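Local atomic coordinates of uncharacterized lipoprotein yjhA (Bacillus subtilis, PDB entry 3CFU), a protein that is of unknown function but belongs to the DUF4352 family and is probably tethered to the cell membrane by a lipid, its soluble C-terminal part being described here. Residues Thr16-Asp21 and Glu52-Asn57; Arg48-Val53 and Ile86-Arg91; Tyr124-Ala129 and Ile144-Lys149. All blocks are in the same frame, centred on the assembly; numbering follows the deposited sequence.

Contact 1: residues Thr16-Asp21 and Glu52-Asn57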
loop_
_atom_site.group_PDB
_atom_site.type_symbol
_atom_site.label_atom_id
_atom_site.label_comp_id
_atom_site.label_asym_id
_atom_site.label_seq_id
_atom_site.Cartn_x
_atom_site.Cartn_y
_atom_site.Cartn_z
ATOM N N THR A 16 7.503 1.552 -5.172
ATOM C CA THR A 16 6.846 2.184 -6.293
ATOM C C THR A 16 5.362 1.883 -6.395
ATOM O O THR A 16 4.914 0.781 -6.075
ATOM C CB THR A 16 7.544 1.792 -7.643
ATOM O OG1 THR A 16 6.700 2.141 -8.750
ATOM C CG2 THR A 16 7.833 0.324 -7.690
ATOM N N VAL A 17 4.602 2.896 -6.799
ATOM C CA VAL A 17 3.175 2.732 -7.017
ATOM C C VAL A 17 3.104 2.560 -8.538
ATOM O O VAL A 17 3.421 3.485 -9.290
ATOM C CB VAL A 17 2.360 3.979 -6.597
ATOM C CG1 VAL A 17 0.879 3.720 -6.843
ATOM C CG2 VAL A 17 2.596 4.298 -5.127
ATOM N N ASN A 18 2.712 1.371 -8.987
ATOM C CA ASN A 18 2.636 1.071 -10.417
ATOM C C ASN A 18 1.467 1.747 -11.122
ATOM O O ASN A 18 1.661 2.723 -11.846
ATOM C CB ASN A 18 2.571 -0.441 -10.616
ATOM C CG ASN A 18 3.800 -1.149 -10.076
ATOM O OD1 ASN A 18 3.733 -2.305 -9.647
ATOM N ND2 ASN A 18 4.934 -0.460 -10.103
ATOM N N LYS A 19 0.259 1.233 -10.921
ATOM C CA LYS A 19 -0.918 1.822 -11.547
ATOM C C LYS A 19 -2.086 1.922 -10.587
ATOM O O LYS A 19 -2.061 1.358 -9.489
ATOM C CB LYS A 19 -1.404 0.981 -12.737
ATOM C CG LYS A 19 -0.384 0.040 -13.331
ATOM C CD LYS A 19 -0.674 -1.401 -12.951
ATOM C CE LYS A 19 -1.909 -1.935 -13.664
ATOM N NZ LYS A 19 -2.218 -3.314 -13.206
ATOM N N VAL A 20 -3.107 2.659 -11.016
ATOM C CA VAL A 20 -4.328 2.774 -10.244
ATOM C C VAL A 20 -5.503 2.455 -11.167
ATOM O O VAL A 20 -5.892 3.266 -12.008
ATOM C CB VAL A 20 -4.571 4.176 -9.647
ATOM C CG1 VAL A 20 -5.889 4.162 -8.866
ATOM C CG2 VAL A 20 -3.436 4.565 -8.725
ATOM N N ASP A 21 -6.050 1.255 -11.037
ATOM C CA ASP A 21 -7.202 0.898 -11.847
ATOM C C ASP A 21 -8.429 1.192 -10.962
ATOM O O ASP A 21 -8.307 1.297 -9.740
ATOM C CB ASP A 21 -7.148 -0.586 -12.258
ATOM C CG ASP A 21 -5.847 -0.952 -12.983
ATOM O OD1 ASP A 21 -5.410 -0.165 -13.853
ATOM O OD2 ASP A 21 -5.266 -2.027 -12.691
ATOM N N GLU A 52 -1.624 -0.838 -7.360
ATOM C CA GLU A 52 -0.636 -1.902 -7.429
ATOM C C GLU A 52 0.680 -1.246 -7.047
ATOM O O GLU A 52 1.031 -0.189 -7.583
ATOM C CB GLU A 52 -0.532 -2.488 -8.842
ATOM C CG GLU A 52 0.461 -3.629 -8.931
ATOM C CD GLU A 52 0.644 -4.147 -10.342
ATOM O OE1 GLU A 52 1.229 -3.423 -11.176
ATOM O OE2 GLU A 52 0.198 -5.283 -10.616
ATOM N N VAL A 53 1.394 -1.865 -6.110
ATOM C CA VAL A 53 2.674 -1.340 -5.641
ATOM C C VAL A 53 3.743 -2.436 -5.650
ATOM O O VAL A 53 3.430 -3.628 -5.719
ATOM C CB VAL A 53 2.548 -0.750 -4.190
ATOM C CG1 VAL A 53 1.480 0.335 -4.149
ATOM C CG2 VAL A 53 2.198 -1.841 -3.196
ATOM N N THR A 54 5.006 -2.022 -5.587
ATOM C CA THR A 54 6.122 -2.953 -5.581
ATOM C C THR A 54 7.119 -2.551 -4.511
ATOM O O THR A 54 7.426 -1.373 -4.355
ATOM C CB THR A 54 6.874 -2.965 -6.937
ATOM O OG1 THR A 54 6.044 -3.561 -7.940
ATOM C CG2 THR A 54 8.184 -3.761 -6.825
HETATM N N MSE A 55 7.611 -3.546 -3.779
HETATM C CA MSE A 55 8.605 -3.348 -2.734
HETATM C C MSE A 55 9.853 -4.142 -3.086
HETATM O O MSE A 55 9.780 -5.338 -3.376
HETATM C CB MSE A 55 8.100 -3.841 -1.370
HETATM C CG MSE A 55 7.101 -2.926 -0.703
HETATM SE SE MSE A 55 6.417 -3.587 0.992
HETATM C CE MSE A 55 8.032 -3.556 2.055
ATOM N N GLU A 56 11.000 -3.478 -3.060
ATOM C CA GLU A 56 12.250 -4.151 -3.347
ATOM C C GLU A 56 13.180 -4.036 -2.154
ATOM O O GLU A 56 13.547 -2.929 -1.735
ATOM C CB GLU A 56 12.927 -3.545 -4.577
ATOM C CG GLU A 56 14.354 -4.030 -4.822
ATOM C CD GLU A 56 14.955 -3.416 -6.087
ATOM O OE1 GLU A 56 14.186 -2.799 -6.859
ATOM O OE2 GLU A 56 16.180 -3.550 -6.313
ATOM N N ASN A 57 13.559 -5.183 -1.603
ATOM C CA ASN A 57 14.461 -5.199 -0.466
ATOM C C ASN A 57 15.887 -5.006 -0.974
ATOM O O ASN A 57 16.386 -5.810 -1.758
ATOM C CB ASN A 57 14.338 -6.523 0.293
ATOM C CG ASN A 57 15.137 -6.524 1.566
ATOM O OD1 ASN A 57 15.090 -7.471 2.353
ATOM N ND2 ASN A 57 15.894 -5.453 1.777
#
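Thr-16 and Thr-54 face each other as an antiparallel hydrogen-bonded pair. Thr-16 N donates to Thr-54 O at 3.0 Å, and Thr-54 N answers to Thr-16 O at 2.8 Å. The next pair, Val-17 with Val-53, is non-hydrogen-bonded, its CA atoms 4.3 Å apart. Beyond it Asn-18 N donates to Glu-52 O at 2.7 Å, while Glu-52 N returns a straight bond to Lys-19 O, not to Asn-18 O. Asn-18 and Lys-19 thus stand opposite Glu-52 alone: a beta bulge, with Asn-18 psi at -76°, between strands 13-23 and 47-57 of the four-stranded antiparallel sheet.

Apolar packing divides between the faces. Thr-16 CG2 lies 3.5 Å from Thr-54 CB, the two side chains side by side and pointing the same way. On the other face Val-17 CG2 and Val-53 CG1 meet more loosely, at 4.2 Å, and both valines pack on Leu-122 of strand 121-124.

Lys-19 and Glu-52 bring opposite charges to the bulge. Lys-19 bends at chi2 and chi3, and its CD comes within 3.3 Å of Glu-52 OE1; its NZ forms a salt bridge with Asp-21 OD2, the hydrogen bond in it being weak, and stays 4.0 Å from Glu-52 OE1. Two residues along from Glu-52, Thr-54 OG1 is hydrogen-bonded to Thr-105 OG1 on strand 103-112.

Contact 2: residues Arg48-Val53 and Ile86-Arg91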
loop_
_atom_site.group_PDB
_atom_site.type_symbol
_atom_site.label_atom_id
_atom_site.label_comp_id
_atom_site.label_asym_id
_atom_site.label_seq_id
_atom_site.Cartn_x
_atom_site.Cartn_y
_atom_site.Cartn_z
ATOM N N ARG A 48 -13.999 2.021 -6.528
ATOM C CA ARG A 48 -12.940 1.359 -5.798
ATOM C C ARG A 48 -11.582 1.480 -6.471
ATOM O O ARG A 48 -11.420 1.114 -7.636
ATOM C CB ARG A 48 -13.278 -0.140 -5.631
ATOM C CG ARG A 48 -12.361 -0.892 -4.675
ATOM C CD ARG A 48 -12.982 -2.212 -4.239
ATOM N NE ARG A 48 -13.199 -3.118 -5.362
ATOM C CZ ARG A 48 -12.231 -3.773 -5.993
ATOM N NH1 ARG A 48 -10.968 -3.629 -5.610
ATOM N NH2 ARG A 48 -12.521 -4.574 -7.010
ATOM N N LEU A 49 -10.620 2.031 -5.741
ATOM C CA LEU A 49 -9.263 2.146 -6.250
ATOM C C LEU A 49 -8.547 0.791 -6.088
ATOM O O LEU A 49 -8.764 0.066 -5.113
ATOM C CB LEU A 49 -8.480 3.206 -5.458
ATOM C CG LEU A 49 -8.833 4.663 -5.781
ATOM C CD1 LEU A 49 -10.336 4.823 -5.899
ATOM C CD2 LEU A 49 -8.274 5.587 -4.712
ATOM N N ILE A 50 -7.720 0.451 -7.071
ATOM C CA ILE A 50 -6.933 -0.774 -7.027
ATOM C C ILE A 50 -5.504 -0.350 -7.297
ATOM O O ILE A 50 -5.059 -0.350 -8.442
ATOM C CB ILE A 50 -7.320 -1.802 -8.099
ATOM C CG1 ILE A 50 -8.772 -2.242 -7.912
ATOM C CG2 ILE A 50 -6.384 -3.002 -8.015
ATOM C CD1 ILE A 50 -9.775 -1.174 -8.275
ATOM N N ILE A 51 -4.789 0.020 -6.239
ATOM C CA ILE A 51 -3.409 0.454 -6.370
ATOM C C ILE A 51 -2.461 -0.731 -6.331
ATOM O O ILE A 51 -2.509 -1.548 -5.410
ATOM C CB ILE A 51 -3.028 1.438 -5.238
ATOM C CG1 ILE A 51 -3.947 2.663 -5.288
ATOM C CG2 ILE A 51 -1.582 1.873 -5.387
ATOM C CD1 ILE A 51 -3.912 3.522 -4.049
ATOM N N GLU A 52 -1.624 -0.838 -7.360
ATOM C CA GLU A 52 -0.636 -1.902 -7.429
ATOM C C GLU A 52 0.680 -1.246 -7.047
ATOM O O GLU A 52 1.031 -0.189 -7.583
ATOM C CB GLU A 52 -0.532 -2.488 -8.842
ATOM C CG GLU A 52 0.461 -3.629 -8.931
ATOM C CD GLU A 52 0.644 -4.147 -10.342
ATOM O OE1 GLU A 52 1.229 -3.423 -11.176
ATOM O OE2 GLU A 52 0.198 -5.283 -10.616
ATOM N N VAL A 53 1.394 -1.865 -6.110
ATOM C CA VAL A 53 2.674 -1.340 -5.641
ATOM C C VAL A 53 3.743 -2.436 -5.650
ATOM O O VAL A 53 3.430 -3.628 -5.719
ATOM C CB VAL A 53 2.548 -0.750 -4.190
ATOM C CG1 VAL A 53 1.480 0.335 -4.149
ATOM C CG2 VAL A 53 2.198 -1.841 -3.196
ATOM N N ILE A 86 -12.482 -10.050 -4.280
ATOM C CA ILE A 86 -12.210 -11.433 -4.636
ATOM C C ILE A 86 -11.583 -11.500 -6.028
ATOM O O ILE A 86 -10.974 -12.505 -6.399
ATOM C CB ILE A 86 -13.527 -12.257 -4.639
ATOM C CG1 ILE A 86 -14.339 -11.951 -3.373
ATOM C CG2 ILE A 86 -13.226 -13.745 -4.747
ATOM C CD1 ILE A 86 -15.173 -10.672 -3.456
ATOM N N GLU A 87 -11.733 -10.421 -6.790
ATOM C CA GLU A 87 -11.200 -10.362 -8.143
ATOM C C GLU A 87 -9.676 -10.415 -8.190
ATOM O O GLU A 87 -9.105 -11.301 -8.830
ATOM C CB GLU A 87 -11.715 -9.106 -8.852
ATOM C CG GLU A 87 -13.231 -9.076 -9.020
ATOM C CD GLU A 87 -13.723 -7.792 -9.651
ATOM O OE1 GLU A 87 -13.427 -7.559 -10.842
ATOM O OE2 GLU A 87 -14.402 -7.010 -8.954
ATOM N N GLU A 88 -9.013 -9.481 -7.516
ATOM C CA GLU A 88 -7.554 -9.461 -7.505
ATOM C C GLU A 88 -7.026 -10.587 -6.607
ATOM O O GLU A 88 -6.138 -10.373 -5.779
ATOM C CB GLU A 88 -7.037 -8.106 -7.007
ATOM C CG GLU A 88 -7.880 -6.907 -7.424
ATOM C CD GLU A 88 -9.154 -6.797 -6.611
ATOM O OE1 GLU A 88 -9.057 -6.698 -5.369
ATOM O OE2 GLU A 88 -10.250 -6.808 -7.208
ATOM N N LYS A 89 -7.587 -11.784 -6.773
ATOM C CA LYS A 89 -7.181 -12.953 -5.996
ATOM C C LYS A 89 -5.731 -13.298 -6.333
ATOM O O LYS A 89 -5.369 -13.419 -7.507
ATOM C CB LYS A 89 -8.101 -14.134 -6.307
ATOM N N GLY A 90 -4.909 -13.446 -5.296
ATOM C CA GLY A 90 -3.502 -13.752 -5.486
ATOM C C GLY A 90 -2.654 -12.491 -5.579
ATOM O O GLY A 90 -1.425 -12.553 -5.506
ATOM N N ARG A 91 -3.305 -11.341 -5.732
ATOM C CA ARG A 91 -2.593 -10.067 -5.850
ATOM C C ARG A 91 -2.717 -9.201 -4.597
ATOM O O ARG A 91 -1.904 -8.302 -4.373
ATOM C CB ARG A 91 -3.119 -9.276 -7.056
ATOM C CG ARG A 91 -2.972 -9.976 -8.405
ATOM C CD ARG A 91 -3.714 -9.206 -9.500
ATOM N NE ARG A 91 -3.071 -7.931 -9.812
ATOM C CZ ARG A 91 -3.720 -6.823 -10.164
ATOM N NH1 ARG A 91 -5.044 -6.817 -10.246
ATOM N NH2 ARG A 91 -3.041 -5.716 -10.439
HETATM O O HOH W 1 -15.438 -6.140 -6.554
#
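Arg-48 turns an edge of its guanidinium to two carboxylates, Glu-88 and Glu-87, whose OE2 atoms both lie near its plane. Arg-91 also uses its edge, holding Glu-52 OE2 in the plane of its guanidinium. Seen from the acids the geometry differs: NH2 of Arg-48 and NH2 of Arg-91 each approach from above the carboxylate plane of Glu-88 and Glu-52.

Arg-48 and Glu-88 reach toward each other tip to tip, with their flat groups 35° apart. NH2 of Arg-48 donates to Glu-88 OE2 at 3.2 Å in a bent salt-bridge hydrogen bond. A bend at chi2 (76°) places CD of Glu-88, whose carboxylate meets the arginine. Glu-87 comes in obliquely, its carboxylate 75° from the guanidinium plane, and adds a long salt bridge, its OE2 lying 3.6 Å from Arg-48 NH2. A water donates to Glu-87 OE2 at 2.8 Å and weakly accepts from the same NH2. Outside partners complete the network: Arg-48 NH1 bonds to Ser-109 OG, and Glu-88 OE1 takes the backbone N of Ser-85.

Arg-91 meets Glu-52 at about a right angle, and its NH2 donates almost straight to Glu-52 OE2 at 3.3 Å, giving a second, separate salt bridge. Between the two charged groups Ile-50 CG2 touches the aliphatic CG of Glu-88 at 4.2 Å. Within the loop, Arg-91 N donates to Glu-88 O.

Arg-48 and Glu-52 of the strand thus pair with Glu-87, Glu-88 and Arg-91 of the loop and hold the irregular segment 86-91, between strands 83-84 and 95-98, over one face of strand 47-57: a salt-bridge network of Arg-48, Glu-87 and Glu-88 plus the Glu-52 to Arg-91 pair.

Contact 3: residues Tyr124-Ala129 and Ile144-Lys149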
loop_
_atom_site.group_PDB
_atom_site.type_symbol
_atom_site.label_atom_id
_atom_site.label_comp_id
_atom_site.label_asym_id
_atom_site.label_seq_id
_atom_site.Cartn_x
_atom_site.Cartn_y
_atom_site.Cartn_z
ATOM N N TYR A 124 3.351 5.523 2.585
ATOM C CA TYR A 124 4.130 4.323 2.786
ATOM C C TYR A 124 5.172 4.583 3.856
ATOM O O TYR A 124 5.973 5.506 3.718
ATOM C CB TYR A 124 4.819 3.916 1.473
ATOM C CG TYR A 124 5.836 2.811 1.625
ATOM C CD1 TYR A 124 5.468 1.576 2.144
ATOM C CD2 TYR A 124 7.169 3.003 1.264
ATOM C CE1 TYR A 124 6.399 0.553 2.308
ATOM C CE2 TYR A 124 8.109 1.981 1.416
ATOM C CZ TYR A 124 7.710 0.756 1.943
ATOM O OH TYR A 124 8.604 -0.272 2.109
ATOM N N ASN A 125 5.140 3.796 4.930
ATOM C CA ASN A 125 6.127 3.922 5.997
ATOM C C ASN A 125 6.863 2.578 6.040
ATOM O O ASN A 125 6.310 1.561 6.479
ATOM C CB ASN A 125 5.465 4.215 7.353
ATOM C CG ASN A 125 6.486 4.577 8.433
ATOM O OD1 ASN A 125 7.447 3.833 8.680
ATOM N ND2 ASN A 125 6.288 5.726 9.072
ATOM N N PRO A 126 8.120 2.556 5.572
ATOM C CA PRO A 126 8.933 1.325 5.549
ATOM C C PRO A 126 9.185 0.679 6.909
ATOM O O PRO A 126 9.301 -0.538 7.009
ATOM C CB PRO A 126 10.210 1.746 4.811
ATOM C CG PRO A 126 10.304 3.225 5.064
ATOM C CD PRO A 126 8.860 3.711 5.039
ATOM N N PHE A 127 9.258 1.480 7.959
ATOM C CA PHE A 127 9.457 0.918 9.291
ATOM C C PHE A 127 8.161 0.172 9.668
ATOM O O PHE A 127 8.205 -0.949 10.160
ATOM C CB PHE A 127 9.759 2.033 10.297
ATOM C CG PHE A 127 9.975 1.543 11.698
ATOM C CD1 PHE A 127 11.068 0.750 12.012
ATOM C CD2 PHE A 127 9.072 1.873 12.712
ATOM C CE1 PHE A 127 11.265 0.291 13.314
ATOM C CE2 PHE A 127 9.259 1.415 14.017
ATOM C CZ PHE A 127 10.356 0.626 14.316
ATOM N N LEU A 128 7.012 0.797 9.417
ATOM C CA LEU A 128 5.719 0.182 9.710
ATOM C C LEU A 128 5.477 -1.040 8.821
ATOM O O LEU A 128 4.952 -2.046 9.291
ATOM C CB LEU A 128 4.585 1.196 9.488
ATOM C CG LEU A 128 3.958 1.968 10.666
ATOM C CD1 LEU A 128 2.955 1.080 11.415
ATOM C CD2 LEU A 128 5.058 2.462 11.598
ATOM N N ALA A 129 5.863 -0.943 7.547
ATOM C CA ALA A 129 5.675 -2.021 6.571
ATOM C C ALA A 129 6.494 -3.253 6.850
ATOM O O ALA A 129 6.160 -4.342 6.389
ATOM C CB ALA A 129 6.012 -1.531 5.157
ATOM N N ILE A 144 9.553 6.883 8.739
ATOM C CA ILE A 144 9.214 8.122 8.033
ATOM C C ILE A 144 8.135 7.836 6.984
ATOM O O ILE A 144 8.172 6.797 6.319
ATOM C CB ILE A 144 10.477 8.734 7.352
ATOM C CG1 ILE A 144 11.375 9.362 8.421
ATOM C CG2 ILE A 144 10.082 9.779 6.309
ATOM C CD1 ILE A 144 12.468 10.213 7.877
ATOM N N ASP A 145 7.164 8.744 6.854
ATOM C CA ASP A 145 6.069 8.591 5.885
ATOM C C ASP A 145 6.505 9.077 4.492
ATOM O O ASP A 145 7.186 10.093 4.373
ATOM C CB ASP A 145 4.840 9.422 6.290
ATOM C CG ASP A 145 4.095 8.872 7.496
ATOM O OD1 ASP A 145 4.155 7.657 7.767
ATOM O OD2 ASP A 145 3.411 9.675 8.164
ATOM N N TYR A 146 6.099 8.361 3.447
ATOM C CA TYR A 146 6.423 8.732 2.067
ATOM C C TYR A 146 5.107 8.857 1.340
ATOM O O TYR A 146 4.347 7.895 1.265
ATOM C CB TYR A 146 7.286 7.667 1.383
ATOM C CG TYR A 146 8.682 7.577 1.947
ATOM C CD1 TYR A 146 8.956 6.801 3.068
ATOM C CD2 TYR A 146 9.725 8.314 1.380
ATOM C CE1 TYR A 146 10.232 6.756 3.603
ATOM C CE2 TYR A 146 11.002 8.282 1.907
ATOM C CZ TYR A 146 11.253 7.503 3.020
ATOM O OH TYR A 146 12.528 7.468 3.529
ATOM N N LEU A 147 4.837 10.037 0.799
ATOM C CA LEU A 147 3.580 10.260 0.113
ATOM C C LEU A 147 3.672 10.167 -1.397
ATOM O O LEU A 147 4.612 10.669 -2.001
ATOM C CB LEU A 147 3.009 11.635 0.490
ATOM C CG LEU A 147 2.850 11.989 1.971
ATOM C CD1 LEU A 147 1.739 13.017 2.139
ATOM C CD2 LEU A 147 2.518 10.755 2.762
ATOM N N VAL A 148 2.687 9.507 -1.995
ATOM C CA VAL A 148 2.602 9.384 -3.443
ATOM C C VAL A 148 1.230 9.915 -3.822
ATOM O O VAL A 148 0.211 9.311 -3.484
ATOM C CB VAL A 148 2.699 7.933 -3.937
ATOM C CG1 VAL A 148 3.035 7.935 -5.421
ATOM C CG2 VAL A 148 3.750 7.167 -3.149
ATOM N N LYS A 149 1.206 11.055 -4.506
ATOM C CA LYS A 149 -0.051 11.667 -4.928
ATOM C C LYS A 149 -0.585 10.858 -6.100
ATOM O O LYS A 149 0.167 10.490 -7.001
ATOM C CB LYS A 149 0.183 13.110 -5.354
ATOM C CG LYS A 149 -1.061 13.979 -5.343
ATOM C CD LYS A 149 -1.339 14.544 -3.962
ATOM C CE LYS A 149 -2.401 15.633 -4.033
ATOM N NZ LYS A 149 -2.719 16.195 -2.690
#
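Tyr-124 and Tyr-146 form an antiparallel hydrogen-bonded pair, each backbone N donating to the other's O at 2.9 Å. One residue on, Asn-125 CA makes a CA-H...O contact with Ile-144 O.

Side-chain polarity centres on Asn-125, whose CG lies anti to the backbone N (chi1 -171°). Its ND2 donates to Asp-145 OD1 at 3.2 Å; the acceptor lies close to the amide plane, but the donor comes from above the carboxylate, amide and carboxylate planes being 83° apart. Asp-143 OD1 also accepts from this ND2. The other end of the amide turns to the chain ahead: OD1 accepts from Leu-128 N at 3.2 Å, the donor standing above the amide plane, and, weakly, from Phe-127 N. Away from this cluster, Tyr-124 OH binds Thr-13 OG1 on strand 13-23.

Ring contacts follow. Pro-126 crosses Tyr-146 at about a right angle, its CD touching ring atom CE1 at 3.6 Å, and the CD1 edge of the same ring lies 3.3 Å from Tyr-124 O, in plane. Tyr-124 has Pro-126 N over the centre of one ring face, and its ring also stacks with Phe-15.

Here strand 121-124 ends beside the outer strand 146-149 of the three-stranded sheet and passes directly into the short helix 126-129, with Asn-125 as N-cap, its side chain also tying the turn to the residues just before strand 146-149.

Overall arrangement
Contacts 1 and 2 share strand 47-57 and Glu-52: contact 1 pairs it with its neighbour inside the four-stranded sheet, while contact 2 lays a loop on it through charged tips. Contact 3 combines strand pairing in the three-stranded sheet with helix capping. Contact 1, centred about 8 Å from the chain's centre, buries Thr-16, Val-17 and Val-53; contact 3, at about 9 Å, has an exposed margin at Ile-144 and Asp-145; contact 2, at about 11 Å, is the most peripheral and most charged. Contacts 1 and 3 meet in the interior, where Val-17 packs on Val-148 and Met-55 on Tyr-124 and Ala-129, facing sheets consistent with the beta sandwich expected in the MPT63-MPB63 clan. Contacts 2 and 3 do not touch.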